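Local coordinates for CDP-4-keto-6-deoxy-D-glucose-3-dehydrase (Yersinia pseudotuberculosis, PDB 3BB8), which probably uses pyridoxal 5'-phosphate to dehydrate CDP-4-keto-6-deoxy-D-glucose at C3 during lipopolysaccharide biosynthesis, at residues Lys220-Gly225 against Glu304-Phe309; Cys192-Gly197 against Ser343-Pro348. The protein carries 1 engineered substitution. All coordinates share one frame; numbering follows the deposited sequence.

Contact 1 (Lys220-Gly225 against Glu304-Phe309). Engineered in segment 220-225: K220 (natural residue His). With PLP (pyridoxal-5'-phosphate), chain C.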
loop_
_atom_site.group_PDB
_atom_site.type_symbol
_atom_site.label_atom_id
_atom_site.label_comp_id
_atom_site.label_asym_id
_atom_site.label_seq_id
_atom_site.Cartn_x
_atom_site.Cartn_y
_atom_site.Cartn_z
ATOM N N LYS A 220 16.603 2.864 -3.360
ATOM C CA LYS A 220 16.782 1.871 -4.413
ATOM C C LYS A 220 17.249 2.406 -5.793
ATOM O O LYS A 220 17.405 3.609 -5.990
ATOM C CB LYS A 220 15.495 1.024 -4.508
ATOM C CG LYS A 220 15.446 -0.212 -3.522
ATOM C CD LYS A 220 15.127 0.083 -2.022
ATOM C CE LYS A 220 15.504 -1.132 -1.109
ATOM N NZ LYS A 220 14.910 -1.344 0.312
ATOM N N HIS A 221 17.495 1.505 -6.741
ATOM C CA HIS A 221 17.974 1.902 -8.069
ATOM C C HIS A 221 17.248 3.086 -8.707
ATOM O O HIS A 221 17.892 4.039 -9.147
ATOM C CB HIS A 221 17.968 0.690 -8.984
ATOM C CG HIS A 221 18.946 -0.362 -8.568
ATOM N ND1 HIS A 221 20.267 -0.346 -8.958
ATOM C CD2 HIS A 221 18.807 -1.439 -7.758
ATOM C CE1 HIS A 221 20.899 -1.368 -8.408
ATOM N NE2 HIS A 221 20.035 -2.047 -7.675
ATOM N N ILE A 222 15.919 3.030 -8.770
ATOM C CA ILE A 222 15.138 4.147 -9.304
ATOM C C ILE A 222 14.037 4.374 -8.285
ATOM O O ILE A 222 13.701 3.460 -7.537
ATOM C CB ILE A 222 14.520 3.843 -10.699
ATOM C CG1 ILE A 222 13.530 2.676 -10.612
ATOM C CG2 ILE A 222 15.628 3.566 -11.694
ATOM C CD1 ILE A 222 12.842 2.351 -11.932
ATOM N N THR A 223 13.460 5.570 -8.253
ATOM C CA THR A 223 12.438 5.839 -7.251
ATOM C C THR A 223 11.118 6.490 -7.695
ATOM O O THR A 223 11.030 7.130 -8.747
ATOM C CB THR A 223 13.035 6.717 -6.146
ATOM O OG1 THR A 223 12.089 6.884 -5.081
ATOM C CG2 THR A 223 13.390 8.082 -6.717
ATOM N N MET A 224 10.087 6.315 -6.874
ATOM C CA MET A 224 8.844 7.060 -7.036
ATOM C C MET A 224 8.421 7.766 -5.752
ATOM O O MET A 224 7.246 8.077 -5.561
ATOM C CB MET A 224 7.681 6.107 -7.325
ATOM C CG MET A 224 7.824 5.329 -8.623
ATOM S SD MET A 224 6.362 4.349 -9.010
ATOM C CE MET A 224 7.039 3.181 -10.187
ATOM N N GLY A 225 9.387 8.014 -4.873
ATOM C CA GLY A 225 9.121 8.091 -3.449
ATOM C C GLY A 225 8.791 6.790 -2.744
ATOM O O GLY A 225 9.605 6.258 -1.989
ATOM N N GLU A 304 14.624 6.170 -17.762
ATOM C CA GLU A 304 15.545 6.561 -18.812
ATOM C C GLU A 304 16.982 6.425 -18.303
ATOM O O GLU A 304 17.869 5.951 -19.018
ATOM C CB GLU A 304 15.277 8.009 -19.240
ATOM C CG GLU A 304 13.876 8.248 -19.802
ATOM C CD GLU A 304 13.641 9.701 -20.199
ATOM O OE1 GLU A 304 14.412 10.222 -21.038
ATOM O OE2 GLU A 304 12.689 10.322 -19.677
ATOM N N ARG A 305 17.186 6.806 -17.044
ATOM C CA ARG A 305 18.502 6.792 -16.413
ATOM C C ARG A 305 18.949 5.462 -15.804
ATOM O O ARG A 305 20.058 5.368 -15.289
ATOM C CB ARG A 305 18.536 7.887 -15.340
ATOM C CG ARG A 305 17.837 9.154 -15.817
ATOM C CD ARG A 305 17.572 10.180 -14.728
ATOM N NE ARG A 305 18.738 11.006 -14.437
ATOM C CZ ARG A 305 18.672 12.260 -13.995
ATOM N NH1 ARG A 305 17.492 12.840 -13.799
ATOM N NH2 ARG A 305 19.787 12.933 -13.738
ATOM N N ILE A 306 18.114 4.431 -15.877
ATOM C CA ILE A 306 18.470 3.151 -15.276
ATOM C C ILE A 306 19.749 2.514 -15.820
ATOM O O ILE A 306 20.566 2.004 -15.049
ATOM C CB ILE A 306 17.310 2.130 -15.393
ATOM C CG1 ILE A 306 17.695 0.816 -14.707
ATOM C CG2 ILE A 306 16.977 1.876 -16.847
ATOM C CD1 ILE A 306 17.955 0.950 -13.222
ATOM N N GLU A 307 19.933 2.533 -17.138
ATOM C CA GLU A 307 21.131 1.932 -17.721
ATOM C C GLU A 307 22.376 2.678 -17.262
ATOM O O GLU A 307 23.408 2.075 -16.985
ATOM C CB GLU A 307 21.031 1.922 -19.246
ATOM C CG GLU A 307 19.965 0.960 -19.753
ATOM C CD GLU A 307 19.911 0.871 -21.266
ATOM O OE1 GLU A 307 19.556 1.882 -21.912
ATOM O OE2 GLU A 307 20.225 -0.214 -21.807
ATOM N N GLU A 308 22.259 3.996 -17.174
ATOM C CA GLU A 308 23.346 4.842 -16.717
ATOM C C GLU A 308 23.664 4.434 -15.272
ATOM O O GLU A 308 24.805 4.102 -14.932
ATOM C CB GLU A 308 22.898 6.303 -16.755
ATOM C CG GLU A 308 23.947 7.298 -16.307
ATOM C CD GLU A 308 23.338 8.489 -15.587
ATOM O OE1 GLU A 308 22.300 9.006 -16.058
ATOM O OE2 GLU A 308 23.903 8.912 -14.550
ATOM N N PHE A 309 22.632 4.459 -14.433
ATOM C CA PHE A 309 22.753 4.100 -13.026
ATOM C C PHE A 309 23.421 2.749 -12.800
ATOM O O PHE A 309 24.349 2.644 -12.005
ATOM C CB PHE A 309 21.376 4.097 -12.361
ATOM C CG PHE A 309 20.773 5.463 -12.197
ATOM C CD1 PHE A 309 21.559 6.603 -12.284
ATOM C CD2 PHE A 309 19.426 5.603 -11.901
ATOM C CE1 PHE A 309 21.009 7.873 -12.073
ATOM C CE2 PHE A 309 18.867 6.861 -11.686
ATOM C CZ PHE A 309 19.660 8.003 -11.771
HETATM N N1 PLP C . 13.374 -6.470 0.240
HETATM C C2 PLP C . 14.636 -5.899 0.226
HETATM C C2A PLP C . 15.835 -6.835 0.149
HETATM C C3 PLP C . 14.774 -4.479 0.280
HETATM O O3 PLP C . 15.984 -3.881 0.272
HETATM C C4 PLP C . 13.586 -3.633 0.344
HETATM C C4A PLP C . 13.792 -2.079 0.369
HETATM C C5 PLP C . 12.309 -4.286 0.367
HETATM C C6 PLP C . 12.250 -5.733 0.310
HETATM C C5A PLP C . 10.964 -3.631 0.433
HETATM O O4P PLP C . 10.886 -2.448 -0.229
HETATM P P PLP C . 10.143 -1.128 0.308
HETATM O O1P PLP C . 9.894 -0.274 -0.918
HETATM O O2P PLP C . 11.215 -0.421 1.326
HETATM O O3P PLP C . 8.855 -1.511 1.045
#
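I222 takes CG1 between its backbone N and carbonyl carbon (chi1 63°), which leaves CG2 anti to the carbonyl carbon; I306 sets CG1 anti to its backbone N (chi1 -178°), and chi2 of 62° then swings CD1 toward the loop. The two side chains cross at a slant, I222 CG2 lying 3.8 Å from I306 CD1. CG2 also approaches the edge of the F309 ring, near its plane, with 4.3 Å to F309 CD2. One helical turn of helix 293-323 thus offers I306 and F309 to the loop between strands 211-215 and 228-232. H221 joins through its backbone O, 3.5 Å from F309 CD2, and through CB, which lies 4.2 Å from I306 CD1. A face of the F309 ring carries R305 O, offset toward the rim. Further along the loop, T223 OG1 accepts from G225 N at 2.9 Å in an ST turn and is also hydrogen-bonded to F216 O, while the T223 side chain packs on L58 of the second subunit. The engineered K220, histidine in the natural sequence, takes no part in the packing on the helix; its chain bends about CB-CG and reaches pyridoxal phosphate, NZ bonded to C4A at 1.3 Å. That length fits the imine of an internal aldimine, the linkage made by the active-site lysine of typical aspartate aminotransferase-fold enzymes. The helix therefore meets H221 and I222 through methyl packing, one methyl at the ring edge and a carbonyl oxygen oblique to the ring, while K220, one residue before H221, probably carries the imine.

Contact 2 (Cys192-Gly197 against Ser343-Pro348); sequences CCDALG and SWFGFP. With PLP (pyridoxal-5'-phosphate), chain C.
In the pyridoxal phosphate pocket of this aspartate aminotransferase fold, the loop after strand 187-191 turns from the cofactor toward the approach to strand 347-351, and D194 meets F345. D194 CB packs 3.6 Å from F345 CD2. Farther out, D194 OD1 lies approximately over one face of the F345 ring, displaced toward the rim and nearest CE2, though the modelled place of this oxygen is less sure; carboxylate and ring planes are turned 45° apart. F345 CG is anti to the backbone N (chi1 173°), which brings the ring to the aspartate. F345 also meets W410, planes at about 60°. The same carboxylate faces PLP O3, though the modelled separations there are too short for their details to be trusted. A type I turn from C192 to A195, closed by A195 N to C192 O, sets C193 against one face of the pyridine ring: its SG is 3.8 Å from PLP C6 and its CB 3.8 Å from PLP N1. C193 N is hydrogen-bonded to D191, itself a partner of the cofactor. R313 NH1 bonds both W344 O and F345 O, tying this loop to helix 293-323. At the far end, G197 C packs 3.6 Å from S343 CB, and S343 OG, anti to its backbone N, gives a weak hydrogen bond to L196 O at 3.2 Å.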
loop_
_atom_site.group_PDB
_atom_site.type_symbol
_atom_site.label_atom_id
_atom_site.label_comp_id
_atom_site.label_asym_id
_atom_site.label_seq_id
_atom_site.Cartn_x
_atom_site.Cartn_y
_atom_site.Cartn_z
ATOM N N CYS A 192 13.979 -8.947 -5.945
ATOM C CA CYS A 192 14.989 -8.148 -6.632
ATOM C C CYS A 192 14.852 -6.684 -6.242
ATOM O O CYS A 192 15.245 -5.794 -7.004
ATOM C CB CYS A 192 14.808 -8.264 -8.153
ATOM S SG CYS A 192 14.928 -9.947 -8.788
ATOM N N CYS A 193 14.295 -6.429 -5.061
ATOM C CA CYS A 193 14.114 -5.053 -4.614
ATOM C C CYS A 193 15.410 -4.244 -4.537
ATOM O O CYS A 193 15.380 -3.011 -4.582
ATOM C CB CYS A 193 13.388 -5.029 -3.269
ATOM S SG CYS A 193 11.617 -5.459 -3.412
ATOM N N ASP A 194 16.546 -4.923 -4.411
ATOM C CA ASP A 194 17.827 -4.215 -4.360
ATOM C C ASP A 194 18.712 -4.670 -5.510
ATOM O O ASP A 194 19.923 -4.420 -5.498
ATOM C CB ASP A 194 18.580 -4.514 -3.063
ATOM C CG ASP A 194 17.804 -4.134 -1.826
ATOM O OD1 ASP A 194 17.179 -3.057 -1.804
ATOM O OD2 ASP A 194 17.840 -4.913 -0.858
ATOM N N ALA A 195 18.114 -5.333 -6.498
ATOM C CA ALA A 195 18.885 -5.866 -7.615
ATOM C C ALA A 195 18.373 -5.551 -9.020
ATOM O O ALA A 195 18.467 -6.395 -9.913
ATOM C CB ALA A 195 19.021 -7.374 -7.450
ATOM N N LEU A 196 17.841 -4.354 -9.228
ATOM C CA LEU A 196 17.350 -4.002 -10.549
ATOM C C LEU A 196 18.543 -3.829 -11.486
ATOM O O LEU A 196 19.397 -2.959 -11.267
ATOM C CB LEU A 196 16.542 -2.707 -10.499
ATOM C CG LEU A 196 15.930 -2.289 -11.839
ATOM C CD1 LEU A 196 15.036 -3.403 -12.371
ATOM C CD2 LEU A 196 15.144 -1.008 -11.661
ATOM N N GLY A 197 18.604 -4.660 -12.525
ATOM C CA GLY A 197 19.700 -4.567 -13.475
ATOM C C GLY A 197 20.725 -5.670 -13.307
ATOM O O GLY A 197 21.590 -5.858 -14.156
ATOM N N SER A 343 24.361 -5.763 -10.285
ATOM C CA SER A 343 24.129 -4.327 -10.185
ATOM C C SER A 343 24.104 -3.873 -8.729
ATOM O O SER A 343 23.041 -3.771 -8.117
ATOM C CB SER A 343 22.817 -3.947 -10.875
ATOM O OG SER A 343 22.586 -2.551 -10.796
ATOM N N TRP A 344 25.284 -3.601 -8.180
ATOM C CA TRP A 344 25.415 -3.287 -6.762
ATOM C C TRP A 344 24.486 -2.210 -6.230
ATOM O O TRP A 344 24.331 -1.140 -6.826
ATOM C CB TRP A 344 26.873 -2.939 -6.417
ATOM C CG TRP A 344 27.809 -4.078 -6.685
ATOM C CD1 TRP A 344 28.581 -4.260 -7.796
ATOM C CD2 TRP A 344 27.986 -5.248 -5.877
ATOM N NE1 TRP A 344 29.226 -5.476 -7.733
ATOM C CE2 TRP A 344 28.876 -6.103 -6.567
ATOM C CE3 TRP A 344 27.475 -5.659 -4.641
ATOM C CZ2 TRP A 344 29.267 -7.351 -6.059
ATOM C CZ3 TRP A 344 27.865 -6.904 -4.134
ATOM C CH2 TRP A 344 28.753 -7.733 -4.846
ATOM N N PHE A 345 23.865 -2.535 -5.097
ATOM C CA PHE A 345 22.940 -1.649 -4.398
ATOM C C PHE A 345 23.759 -0.856 -3.393
ATOM O O PHE A 345 23.547 0.344 -3.192
ATOM C CB PHE A 345 21.873 -2.488 -3.677
ATOM C CG PHE A 345 20.953 -1.687 -2.791
ATOM C CD1 PHE A 345 21.257 -1.481 -1.451
ATOM C CD2 PHE A 345 19.775 -1.147 -3.296
ATOM C CE1 PHE A 345 20.402 -0.751 -0.625
ATOM C CE2 PHE A 345 18.915 -0.413 -2.478
ATOM C CZ PHE A 345 19.231 -0.217 -1.141
ATOM N N GLY A 346 24.698 -1.558 -2.767
ATOM C CA GLY A 346 25.579 -0.953 -1.786
ATOM C C GLY A 346 26.875 -1.736 -1.752
ATOM O O GLY A 346 27.009 -2.741 -2.453
ATOM N N PHE A 347 27.821 -1.291 -0.932
ATOM C CA PHE A 347 29.131 -1.942 -0.809
ATOM C C PHE A 347 29.259 -2.607 0.569
ATOM O O PHE A 347 29.562 -1.938 1.552
ATOM C CB PHE A 347 30.226 -0.889 -0.978
ATOM C CG PHE A 347 31.594 -1.458 -1.224
ATOM C CD1 PHE A 347 31.960 -1.896 -2.495
ATOM C CD2 PHE A 347 32.524 -1.533 -0.191
ATOM C CE1 PHE A 347 33.238 -2.397 -2.739
ATOM C CE2 PHE A 347 33.805 -2.031 -0.418
ATOM C CZ PHE A 347 34.167 -2.463 -1.694
ATOM N N PRO A 348 29.031 -3.929 0.652
ATOM C CA PRO A 348 29.119 -4.672 1.918
ATOM C C PRO A 348 30.545 -5.019 2.377
ATOM O O PRO A 348 31.348 -5.567 1.618
ATOM C CB PRO A 348 28.292 -5.920 1.634
ATOM C CG PRO A 348 28.635 -6.197 0.191
ATOM C CD PRO A 348 28.565 -4.809 -0.437
HETATM N N1 PLP C . 13.374 -6.470 0.240
HETATM C C2 PLP C . 14.636 -5.899 0.226
HETATM C C2A PLP C . 15.835 -6.835 0.149
HETATM C C3 PLP C . 14.774 -4.479 0.280
HETATM O O3 PLP C . 15.984 -3.881 0.272
HETATM C C4 PLP C . 13.586 -3.633 0.344
HETATM C C4A PLP C . 13.792 -2.079 0.369
HETATM C C5 PLP C . 12.309 -4.286 0.367
HETATM C C6 PLP C . 12.250 -5.733 0.310
HETATM C C5A PLP C . 10.964 -3.631 0.433
HETATM O O4P PLP C . 10.886 -2.448 -0.229
HETATM P P PLP C . 10.143 -1.128 0.308
HETATM O O1P PLP C . 9.894 -0.274 -0.918
HETATM O O2P PLP C . 11.215 -0.421 1.326
HETATM O O3P PLP C . 8.855 -1.511 1.045
#

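Overall arrangement
Contacts 1 and 2 have centres 12 Å apart and share the cofactor, reached by K220 from one and by C193 and D194 from the other. Their loops also meet directly. H221 NE2 makes a weak hydrogen bond to D194 O at 3.2 Å, and H221 CE1 packs 3.2 Å from S343 OG, so H221 bridges both segments of contact 2. K220 NZ forms a salt bridge to D194 OD1 at 3.5 Å, although that oxygen's position is less certain, and K220 CG packs against C193 O. L196 of contact 2 touches I306, bringing it to the helix of contact 1. S87 and S215, with W247 of the second subunit, also hydrogen-bond the cofactor.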